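Local atomic coordinates of flavin-nucleotide-binding protein (Mycobacterium smegmatis, PDB entry 4YBN), a protein that binds FAD and heme on a split beta-barrel fold and is probably an oxidoreductase related to the pyridoxamine 5'-phosphate oxidases. Residues Asp57-Arg71 with Leu146-Asp158. Sequence-based numbering, arbitrary orientation.
With FAD (flavin-adenine dinucleotide), chain H.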
ATOM      1  N   ASP A  57     -16.057  14.778   2.065  1.00 22.29           N
ATOM      2  CA  ASP A  57     -14.956  15.233   2.853  1.00 25.69           C
ATOM      3  C   ASP A  57     -14.741  14.336   4.069  1.00 21.44           C
ATOM      4  O   ASP A  57     -14.172  14.743   5.063  1.00 24.50           O
ATOM      5  CB  ASP A  57     -15.148  16.675   3.285  1.00 28.82           C
ATOM      6  CG  ASP A  57     -15.199  17.632   2.109  1.00 35.17           C
ATOM      7  OD1 ASP A  57     -14.414  17.526   1.143  1.00 30.84           O
ATOM      8  OD2 ASP A  57     -16.053  18.514   2.145  1.00 34.03           O
ATOM      9  N   GLU A  58     -15.179  13.113   3.980  1.00 20.16           N
ATOM     10  CA  GLU A  58     -14.856  12.133   4.993  1.00 21.95           C
ATOM     11  C   GLU A  58     -14.191  10.891   4.356  1.00 21.97           C
ATOM     12  O   GLU A  58     -14.616  10.445   3.289  1.00 20.89           O
ATOM     13  CB  GLU A  58     -16.091  11.748   5.735  1.00 24.57           C
ATOM     14  CG  GLU A  58     -16.375  12.708   6.879  1.00 30.84           C
ATOM     15  CD  GLU A  58     -17.724  12.495   7.459  1.00 35.14           C
ATOM     16  OE1 GLU A  58     -18.672  12.315   6.632  1.00 35.23           O
ATOM     17  OE2 GLU A  58     -17.832  12.451   8.715  1.00 35.33           O
ATOM     18  N   LEU A  59     -13.192  10.338   5.044  1.00 20.43           N
ATOM     19  CA  LEU A  59     -12.664   8.981   4.765  1.00 20.12           C
ATOM     20  C   LEU A  59     -13.325   7.960   5.633  1.00 21.83           C
ATOM     21  O   LEU A  59     -13.307   8.005   6.880  1.00 21.98           O
ATOM     22  CB  LEU A  59     -11.173   9.046   5.011  1.00 22.94           C
ATOM     23  CG  LEU A  59     -10.226   7.954   4.583  1.00 24.30           C
ATOM     24  CD1 LEU A  59      -8.822   8.537   4.421  1.00 23.44           C
ATOM     25  CD2 LEU A  59     -10.257   6.819   5.569  1.00 23.54           C
ATOM     26  N   VAL A  60     -13.983   7.022   4.999  1.00 19.04           N
ATOM     27  CA  VAL A  60     -14.854   6.106   5.690  1.00 19.79           C
ATOM     28  C   VAL A  60     -14.370   4.672   5.628  1.00 18.64           C
ATOM     29  O   VAL A  60     -14.015   4.211   4.550  1.00 19.24           O
ATOM     30  CB  VAL A  60     -16.268   6.184   5.063  1.00 23.15           C
ATOM     31  CG1 VAL A  60     -17.233   5.291   5.801  1.00 22.98           C
ATOM     32  CG2 VAL A  60     -16.737   7.643   5.054  1.00 23.86           C
ATOM     33  N   ILE A  61     -14.405   3.963   6.754  1.00 18.45           N
ATOM     34  CA  ILE A  61     -14.072   2.555   6.806  1.00 18.99           C
ATOM     35  C   ILE A  61     -15.163   1.816   7.496  1.00 18.46           C
ATOM     36  O   ILE A  61     -16.031   2.394   8.189  1.00 19.47           O
ATOM     37  CB  ILE A  61     -12.710   2.329   7.536  1.00 17.79           C
ATOM     38  CG1 ILE A  61     -12.741   2.823   9.007  1.00 19.09           C
ATOM     39  CG2 ILE A  61     -11.607   3.072   6.761  1.00 18.10           C
ATOM     40  CD1 ILE A  61     -11.464   2.712   9.784  1.00 20.93           C
ATOM     41  N   HIS A  62     -15.101   0.511   7.408  1.00 19.52           N
ATOM     42  CA  HIS A  62     -15.997  -0.300   8.153  1.00 21.45           C
ATOM     43  C   HIS A  62     -15.499  -1.665   8.493  1.00 23.56           C
ATOM     44  O   HIS A  62     -14.510  -2.146   7.937  1.00 23.47           O
ATOM     45  CB  HIS A  62     -17.298  -0.414   7.387  1.00 25.98           C
ATOM     46  CG  HIS A  62     -17.254  -1.400   6.310  1.00 30.22           C
ATOM     47  ND1 HIS A  62     -16.303  -1.344   5.319  1.00 32.29           N
ATOM     48  CD2 HIS A  62     -17.995  -2.511   6.084  1.00 33.48           C
ATOM     49  CE1 HIS A  62     -16.492  -2.365   4.498  1.00 41.05           C
ATOM     50  NE2 HIS A  62     -17.508  -3.081   4.943  1.00 37.27           N
ATOM     51  N   GLY A  63     -16.203  -2.343   9.363  1.00 22.57           N
ATOM     52  CA  GLY A  63     -15.825  -3.733   9.679  1.00 23.03           C
ATOM     53  C   GLY A  63     -16.640  -4.293  10.802  1.00 26.83           C
ATOM     54  O   GLY A  63     -17.675  -3.714  11.101  1.00 23.98           O
ATOM     55  N   SER A  64     -16.183  -5.383  11.432  1.00 25.46           N
ATOM     56  CA  SER A  64     -16.970  -6.049  12.438  1.00 27.77           C
ATOM     57  C   SER A  64     -16.995  -5.232  13.715  1.00 25.90           C
ATOM     58  O   SER A  64     -15.963  -4.709  14.168  1.00 25.14           O
ATOM     59  CB  SER A  64     -16.437  -7.474  12.734  1.00 33.08           C
ATOM     60  OG  SER A  64     -17.146  -8.077  13.821  1.00 34.23           O
ATOM     61  N   THR A  65     -18.176  -5.134  14.307  1.00 25.91           N
ATOM     62  CA  THR A  65     -18.286  -4.561  15.646  1.00 29.58           C
ATOM     63  C   THR A  65     -17.445  -5.281  16.690  1.00 36.66           C
ATOM     64  O   THR A  65     -17.204  -4.706  17.788  1.00 31.62           O
ATOM     65  CB  THR A  65     -19.718  -4.589  16.179  1.00 33.49           C
ATOM     66  OG1 THR A  65     -20.184  -5.945  16.211  1.00 30.76           O
ATOM     67  CG2 THR A  65     -20.622  -3.682  15.358  1.00 34.50           C
ATOM     68  N   GLY A  66     -17.019  -6.516  16.373  1.00 34.31           N
ATOM     69  CA  GLY A  66     -16.152  -7.263  17.274  1.00 40.02           C
ATOM     70  C   GLY A  66     -14.634  -7.136  17.057  1.00 37.95           C
ATOM     71  O   GLY A  66     -13.883  -7.664  17.833  1.00 36.46           O
ATOM     72  N   SER A  67     -14.182  -6.402  16.032  1.00 33.54           N
ATOM     73  CA  SER A  67     -12.768  -6.179  15.776  1.00 29.56           C
ATOM     74  C   SER A  67     -12.186  -5.306  16.863  1.00 30.60           C
ATOM     75  O   SER A  67     -12.686  -4.213  17.070  1.00 29.86           O
ATOM     76  CB  SER A  67     -12.623  -5.430  14.445  1.00 29.27           C
ATOM     77  OG  SER A  67     -11.352  -4.831  14.267  1.00 26.02           O
ATOM     78  N   PRO A  68     -11.101  -5.734  17.526  1.00 31.25           N
ATOM     79  CA  PRO A  68     -10.522  -4.879  18.573  1.00 28.20           C
ATOM     80  C   PRO A  68      -9.906  -3.648  18.053  1.00 27.82           C
ATOM     81  O   PRO A  68      -9.961  -2.636  18.725  1.00 26.91           O
ATOM     82  CB  PRO A  68      -9.444  -5.763  19.208  1.00 32.81           C
ATOM     83  CG  PRO A  68      -9.907  -7.150  18.953  1.00 36.28           C
ATOM     84  CD  PRO A  68     -10.582  -7.109  17.607  1.00 36.40           C
ATOM     85  N   TRP A  69      -9.371  -3.714  16.839  1.00 25.49           N
ATOM     86  CA  TRP A  69      -8.786  -2.577  16.187  1.00 29.60           C
ATOM     87  C   TRP A  69      -9.789  -1.510  15.889  1.00 23.13           C
ATOM     88  O   TRP A  69      -9.614  -0.329  16.237  1.00 25.19           O
ATOM     89  CB  TRP A  69      -8.257  -3.052  14.869  1.00 37.13           C
ATOM     90  CG  TRP A  69      -7.023  -3.596  14.964  1.00 44.97           C
ATOM     91  CD1 TRP A  69      -6.119  -3.427  15.978  1.00 45.53           C
ATOM     92  CD2 TRP A  69      -6.391  -4.374  13.965  1.00 53.84           C
ATOM     93  NE1 TRP A  69      -4.955  -4.072  15.663  1.00 58.92           N
ATOM     94  CE2 TRP A  69      -5.090  -4.664  14.436  1.00 55.54           C
ATOM     95  CE3 TRP A  69      -6.791  -4.855  12.711  1.00 58.10           C
ATOM     96  CZ2 TRP A  69      -4.194  -5.423  13.717  1.00 60.46           C
ATOM     97  CZ3 TRP A  69      -5.878  -5.631  11.987  1.00 61.29           C
ATOM     98  CH2 TRP A  69      -4.594  -5.893  12.498  1.00 62.31           C
ATOM     99  N   LEU A  70     -10.861  -1.925  15.270  1.00 23.60           N
ATOM    100  CA  LEU A  70     -11.933  -0.947  14.972  1.00 21.15           C
ATOM    101  C   LEU A  70     -12.561  -0.389  16.240  1.00 21.52           C
ATOM    102  O   LEU A  70     -12.854   0.808  16.296  1.00 23.52           O
ATOM    103  CB  LEU A  70     -12.984  -1.535  14.024  1.00 21.26           C
ATOM    104  CG  LEU A  70     -12.392  -1.873  12.654  1.00 23.49           C
ATOM    105  CD1 LEU A  70     -13.506  -2.542  11.891  1.00 21.02           C
ATOM    106  CD2 LEU A  70     -11.922  -0.651  11.888  1.00 24.86           C
ATOM    107  N   ARG A  71     -12.755  -1.241  17.249  1.00 22.93           N
ATOM    108  CA  ARG A  71     -13.241  -0.766  18.560  1.00 24.59           C
ATOM    109  C   ARG A  71     -12.350   0.292  19.177  1.00 21.13           C
ATOM    110  O   ARG A  71     -12.833   1.234  19.770  1.00 23.06           O
ATOM    111  CB  ARG A  71     -13.397  -1.902  19.581  1.00 29.41           C
ATOM    112  CG  ARG A  71     -14.674  -2.691  19.471  1.00 37.32           C
ATOM    113  CD  ARG A  71     -14.707  -3.743  20.574  1.00 41.83           C
ATOM    114  NE  ARG A  71     -15.784  -4.687  20.331  1.00 51.52           N
ATOM    115  CZ  ARG A  71     -16.150  -5.642  21.181  1.00 63.82           C
ATOM    116  NH1 ARG A  71     -15.512  -5.786  22.341  1.00 66.53           N
ATOM    117  NH2 ARG A  71     -17.165  -6.450  20.867  1.00 63.21           N
ATOM    118  N   LEU A 146     -26.543  -4.584   9.621  1.00 25.21           N
ATOM    119  CA  LEU A 146     -26.089  -3.281  10.074  1.00 25.36           C
ATOM    120  C   LEU A 146     -25.624  -3.326  11.512  1.00 24.04           C
ATOM    121  O   LEU A 146     -24.611  -2.733  11.842  1.00 23.84           O
ATOM    122  CB  LEU A 146     -27.175  -2.242   9.862  1.00 25.15           C
ATOM    123  CG  LEU A 146     -27.557  -2.030   8.411  1.00 25.50           C
ATOM    124  CD1 LEU A 146     -28.892  -1.308   8.277  1.00 27.96           C
ATOM    125  CD2 LEU A 146     -26.470  -1.225   7.727  1.00 29.62           C
ATOM    126  N   ALA A 147     -26.285  -4.116  12.360  1.00 26.86           N
ATOM    127  CA  ALA A 147     -25.905  -4.188  13.787  1.00 28.03           C
ATOM    128  C   ALA A 147     -24.599  -4.885  13.983  1.00 27.63           C
ATOM    129  O   ALA A 147     -23.895  -4.615  14.945  1.00 28.67           O
ATOM    130  CB  ALA A 147     -26.978  -4.855  14.633  1.00 29.15           C
ATOM    131  N   ALA A 148     -24.234  -5.750  13.051  1.00 28.19           N
ATOM    132  CA  ALA A 148     -22.915  -6.400  13.095  1.00 26.96           C
ATOM    133  C   ALA A 148     -21.761  -5.534  12.497  1.00 25.93           C
ATOM    134  O   ALA A 148     -20.640  -5.934  12.528  1.00 26.78           O
ATOM    135  CB  ALA A 148     -22.961  -7.740  12.387  1.00 30.39           C
ATOM    136  N   THR A 149     -22.050  -4.327  12.072  1.00 22.93           N
ATOM    137  CA  THR A 149     -21.106  -3.448  11.377  1.00 23.52           C
ATOM    138  C   THR A 149     -20.835  -2.125  12.111  1.00 21.58           C
ATOM    139  O   THR A 149     -21.707  -1.415  12.577  1.00 25.96           O
ATOM    140  CB  THR A 149     -21.591  -3.184   9.913  1.00 25.08           C
ATOM    141  OG1 THR A 149     -21.746  -4.437   9.253  1.00 27.44           O
ATOM    142  CG2 THR A 149     -20.613  -2.388   9.036  1.00 23.91           C
ATOM    143  N   LEU A 150     -19.572  -1.799  12.155  1.00 24.01           N
ATOM    144  CA  LEU A 150     -19.063  -0.581  12.696  1.00 23.29           C
ATOM    145  C   LEU A 150     -18.612   0.182  11.500  1.00 21.85           C
ATOM    146  O   LEU A 150     -17.834  -0.305  10.686  1.00 23.22           O
ATOM    147  CB  LEU A 150     -17.896  -0.990  13.576  1.00 27.67           C
ATOM    148  CG  LEU A 150     -17.296  -0.022  14.556  1.00 31.03           C
ATOM    149  CD1 LEU A 150     -18.358   0.660  15.396  1.00 33.64           C
ATOM    150  CD2 LEU A 150     -16.327  -0.798  15.453  1.00 28.75           C
ATOM    151  N   ALA A 151     -19.147   1.353  11.319  1.00 19.62           N
ATOM    152  CA  ALA A 151     -18.679   2.277  10.316  1.00 19.14           C
ATOM    153  C   ALA A 151     -18.090   3.472  10.977  1.00 19.45           C
ATOM    154  O   ALA A 151     -18.676   3.975  11.913  1.00 21.99           O
ATOM    155  CB  ALA A 151     -19.875   2.702   9.441  1.00 20.76           C
ATOM    156  N   LEU A 152     -16.965   3.965  10.472  1.00 19.74           N
ATOM    157  CA  LEU A 152     -16.229   5.060  11.053  1.00 20.08           C
ATOM    158  C   LEU A 152     -15.767   6.051  10.043  1.00 19.29           C
ATOM    159  O   LEU A 152     -15.421   5.657   8.928  1.00 20.00           O
ATOM    160  CB  LEU A 152     -14.954   4.525  11.752  1.00 21.26           C
ATOM    161  CG  LEU A 152     -15.194   3.405  12.764  1.00 23.82           C
ATOM    162  CD1 LEU A 152     -13.895   2.680  13.056  1.00 27.35           C
ATOM    163  CD2 LEU A 152     -15.711   3.998  14.034  1.00 27.45           C
ATOM    164  N   ALA A 153     -15.688   7.335  10.404  1.00 16.52           N
ATOM    165  CA  ALA A 153     -15.371   8.399   9.440  1.00 19.20           C
ATOM    166  C   ALA A 153     -14.371   9.349  10.017  1.00 20.45           C
ATOM    167  O   ALA A 153     -14.493   9.764  11.177  1.00 21.56           O
ATOM    168  CB  ALA A 153     -16.645   9.180   9.089  1.00 23.23           C
ATOM    169  N   LEU A 154     -13.349   9.621   9.241  1.00 21.44           N
ATOM    170  CA  LEU A 154     -12.352  10.598   9.566  1.00 21.73           C
ATOM    171  C   LEU A 154     -12.497  11.795   8.669  1.00 23.96           C
ATOM    172  O   LEU A 154     -12.508  11.674   7.458  1.00 21.92           O
ATOM    173  CB  LEU A 154     -10.978   9.942   9.357  1.00 23.16           C
ATOM    174  CG  LEU A 154      -9.739  10.815   9.564  1.00 22.93           C
ATOM    175  CD1 LEU A 154      -9.600  11.044  11.055  1.00 26.01           C
ATOM    176  CD2 LEU A 154      -8.472  10.220   9.029  1.00 26.33           C
ATOM    177  N   ALA A 155     -12.605  12.965   9.284  1.00 23.66           N
ATOM    178  CA  ALA A 155     -12.768  14.236   8.593  1.00 24.96           C
ATOM    179  C   ALA A 155     -11.561  14.619   7.806  1.00 23.01           C
ATOM    180  O   ALA A 155     -10.468  14.572   8.311  1.00 24.62           O
ATOM    181  CB  ALA A 155     -13.107  15.364   9.601  1.00 25.73           C
ATOM    182  N   ILE A 156     -11.761  15.005   6.549  1.00 23.18           N
ATOM    183  CA  ILE A 156     -10.708  15.548   5.762  1.00 27.20           C
ATOM    184  C   ILE A 156     -10.872  17.064   5.794  1.00 28.21           C
ATOM    185  O   ILE A 156     -11.747  17.608   5.116  1.00 26.50           O
ATOM    186  CB  ILE A 156     -10.744  15.115   4.320  1.00 25.55           C
ATOM    187  CG1 ILE A 156     -10.730  13.597   4.201  1.00 28.87           C
ATOM    188  CG2 ILE A 156      -9.571  15.768   3.586  1.00 26.38           C
ATOM    189  CD1 ILE A 156     -11.222  13.091   2.833  1.00 30.40           C
ATOM    190  N   GLY A 157     -10.006  17.709   6.550  1.00 29.18           N
ATOM    191  CA  GLY A 157     -10.141  19.132   6.792  1.00 29.56           C
ATOM    192  C   GLY A 157      -9.135  19.872   5.955  1.00 30.25           C
ATOM    193  O   GLY A 157      -8.711  19.359   4.915  1.00 29.01           O
ATOM    194  N   ASP A 158      -8.768  21.088   6.394  1.00 31.81           N
ATOM    195  CA  ASP A 158      -7.774  21.884   5.672  1.00 38.98           C
ATOM    196  C   ASP A 158      -6.364  21.594   6.135  1.00 36.44           C
ATOM    197  O   ASP A 158      -5.460  21.747   5.389  1.00 37.66           O
ATOM    198  CB  ASP A 158      -8.042  23.374   5.879  1.00 45.84           C
ATOM    199  CG  ASP A 158      -9.312  23.816   5.196  1.00 52.33           C
ATOM    200  OD1 ASP A 158      -9.495  23.470   4.003  1.00 56.53           O
ATOM    201  OD2 ASP A 158     -10.126  24.487   5.850  1.00 57.36           O
TER
HETATM  202  PA  FAD H 302      -6.582  -7.582  16.131  0.54 54.03           P
HETATM  203  O1A FAD H 302      -7.140  -8.659  17.030  0.54 53.93           O
HETATM  204  O2A FAD H 302      -6.887  -6.137  16.452  0.54 56.03           O
HETATM  205  O5B FAD H 302      -4.960  -7.703  16.073  0.54 49.38           O
HETATM  206  C5B FAD H 302      -4.201  -8.753  16.670  0.54 47.78           C
HETATM  207  C4B FAD H 302      -2.948  -9.041  15.838  0.54 50.12           C
HETATM  208  O4B FAD H 302      -3.250  -9.912  14.726  0.54 52.47           O
HETATM  209  C3B FAD H 302      -2.312  -7.815  15.171  0.54 48.61           C
HETATM  210  O3B FAD H 302      -1.494  -6.955  15.979  0.54 46.99           O
HETATM  211  C2B FAD H 302      -1.503  -8.429  14.068  0.54 46.76           C
HETATM  212  O2B FAD H 302      -0.250  -8.764  14.638  0.54 47.64           O
HETATM  213  C1B FAD H 302      -2.369  -9.630  13.632  0.54 49.20           C
HETATM  214  N9A FAD H 302      -3.103  -9.190  12.402  0.54 49.46           N
HETATM  215  C8A FAD H 302      -4.405  -8.831  12.361  0.54 52.07           C
HETATM  216  N7A FAD H 302      -4.767  -8.442  11.104  0.54 54.15           N
HETATM  217  C5A FAD H 302      -3.677  -8.542  10.318  0.54 47.66           C
HETATM  218  C6A FAD H 302      -3.387  -8.286   8.894  0.54 38.84           C
HETATM  219  N6A FAD H 302      -4.395  -7.844   8.096  0.54 33.59           N
HETATM  220  N1A FAD H 302      -2.102  -8.546   8.481  0.54 43.93           N
HETATM  221  C2A FAD H 302      -1.118  -9.028   9.286  0.54 31.28           C
HETATM  222  N3A FAD H 302      -1.337  -9.258  10.576  0.54 44.66           N
HETATM  223  C4A FAD H 302      -2.570  -9.043  11.165  0.54 48.82           C
HETATM  224  N1  FAD H 302     -11.172  -5.349   7.759  0.54 44.14           N
HETATM  225  C2  FAD H 302     -12.412  -4.804   7.913  0.54 41.42           C
HETATM  226  O2  FAD H 302     -12.933  -5.005   9.038  0.54 44.12           O
HETATM  227  N3  FAD H 302     -13.062  -4.116   6.918  0.54 34.70           N
HETATM  228  C4  FAD H 302     -12.468  -3.882   5.719  0.54 40.35           C
HETATM  229  O4  FAD H 302     -12.968  -3.245   4.770  0.54 39.68           O
HETATM  230  C4X FAD H 302     -11.108  -4.441   5.487  0.54 43.19           C
HETATM  231  N5  FAD H 302     -10.483  -4.266   4.301  0.54 41.76           N
HETATM  232  C5X FAD H 302      -9.240  -4.787   4.094  0.54 45.07           C
HETATM  233  C6  FAD H 302      -8.591  -4.579   2.879  0.54 47.32           C
HETATM  234  C7  FAD H 302      -7.321  -5.082   2.649  0.54 46.96           C
HETATM  235  C7M FAD H 302      -6.660  -4.850   1.314  0.54 49.47           C
HETATM  236  C8  FAD H 302      -6.651  -5.857   3.715  0.54 45.23           C
HETATM  237  C8M FAD H 302      -5.263  -6.404   3.555  0.54 48.41           C
HETATM  238  C9  FAD H 302      -7.274  -6.052   4.921  0.54 43.98           C
HETATM  239  C9A FAD H 302      -8.547  -5.549   5.165  0.54 44.72           C
HETATM  240  N10 FAD H 302      -9.179  -5.732   6.420  0.54 46.45           N
HETATM  241  C10 FAD H 302     -10.481  -5.209   6.599  0.54 43.73           C
HETATM  242  C1' FAD H 302      -8.536  -6.540   7.474  0.54 45.62           C
HETATM  243  C2' FAD H 302      -7.893  -5.842   8.646  0.54 44.95           C
HETATM  244  O2' FAD H 302      -6.477  -5.813   8.441  0.54 30.43           O
HETATM  245  C3' FAD H 302      -8.211  -6.662   9.926  0.54 48.52           C
HETATM  246  O3' FAD H 302      -7.829  -8.064   9.737  0.54 44.95           O
HETATM  247  C4' FAD H 302      -9.652  -6.491  10.481  0.54 47.69           C
HETATM  248  O4' FAD H 302      -9.967  -5.105  10.757  0.54 43.18           O
HETATM  249  C5' FAD H 302      -9.859  -7.267  11.788  0.54 50.42           C
HETATM  250  O5' FAD H 302      -8.733  -7.076  12.665  0.54 53.68           O
HETATM  251  P   FAD H 302      -8.669  -7.655  14.181  0.54 58.55           P
HETATM  252  O1P FAD H 302      -9.259  -9.047  14.176  0.54 53.23           O
HETATM  253  O2P FAD H 302      -9.259  -6.546  15.046  0.54 54.87           O
HETATM  254  O3P FAD H 302      -7.095  -7.846  14.595  0.54 55.23           O
HETATM  255  O   HOH W   1     -19.519  -8.707  12.475  1.00 48.90           O
HETATM  256  O   HOH W   2     -22.788  -6.001  17.044  1.00 39.11           O
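The imidazole of His-62 meets Thr-149 edge-on: the methyl CG2 of Thr-149 lies near the ring plane, 3.9 Å from CD2 of His-62. With chi1 at 80°, the His-62 ring stands between its own backbone N and carbonyl carbon, and its NE2 ligates the heme iron, while the backbone O of His-62 takes a weak hydrogen bond from FAD N3. Thr-149 keeps its methyl turned to the ring while its OG1 bonds to the carbonyl of Glu-145. The indole of Trp-69 carries the FAD pyrophosphate over one face, with the ribityl C2' at its edge; Phe-48 stacks on the same indole. In the guanidinium plane of Arg-71, NE gives a straight bond of 2.9 Å to Thr-65 O, tying the start of helix 68-74 to the preceding turn.

Strands 58-64 and 149-155 run antiparallel, their axes at 157°, with paired backbone bonds at Leu-59/Leu-154, Ile-61/Leu-152 and Gly-63/Leu-150. Ile-61 CG1 packs 3.9 Å from Leu-152 CB on the face away from His-62. There Leu-70 lies over Leu-150 and Leu-152, its CB 3.7 Å from Leu-150 CD2 and its CD2 4.0 Å from Leu-152 CD1. At the end of the strand, one water joins Ser-64 OG to Ala-148 O and another joins Thr-65 OG1 to Ala-147 O.

Ser-67, the N-cap of helix 68-74, accepts from Leu-70 N through OG, which donates to FAD O2P, 2.8 Å away. The antiparallel pair is thus part of the split beta-barrel, placing the axial heme histidine beside the FAD site, and the helix that follows brings its N-terminal end to the FAD phosphate.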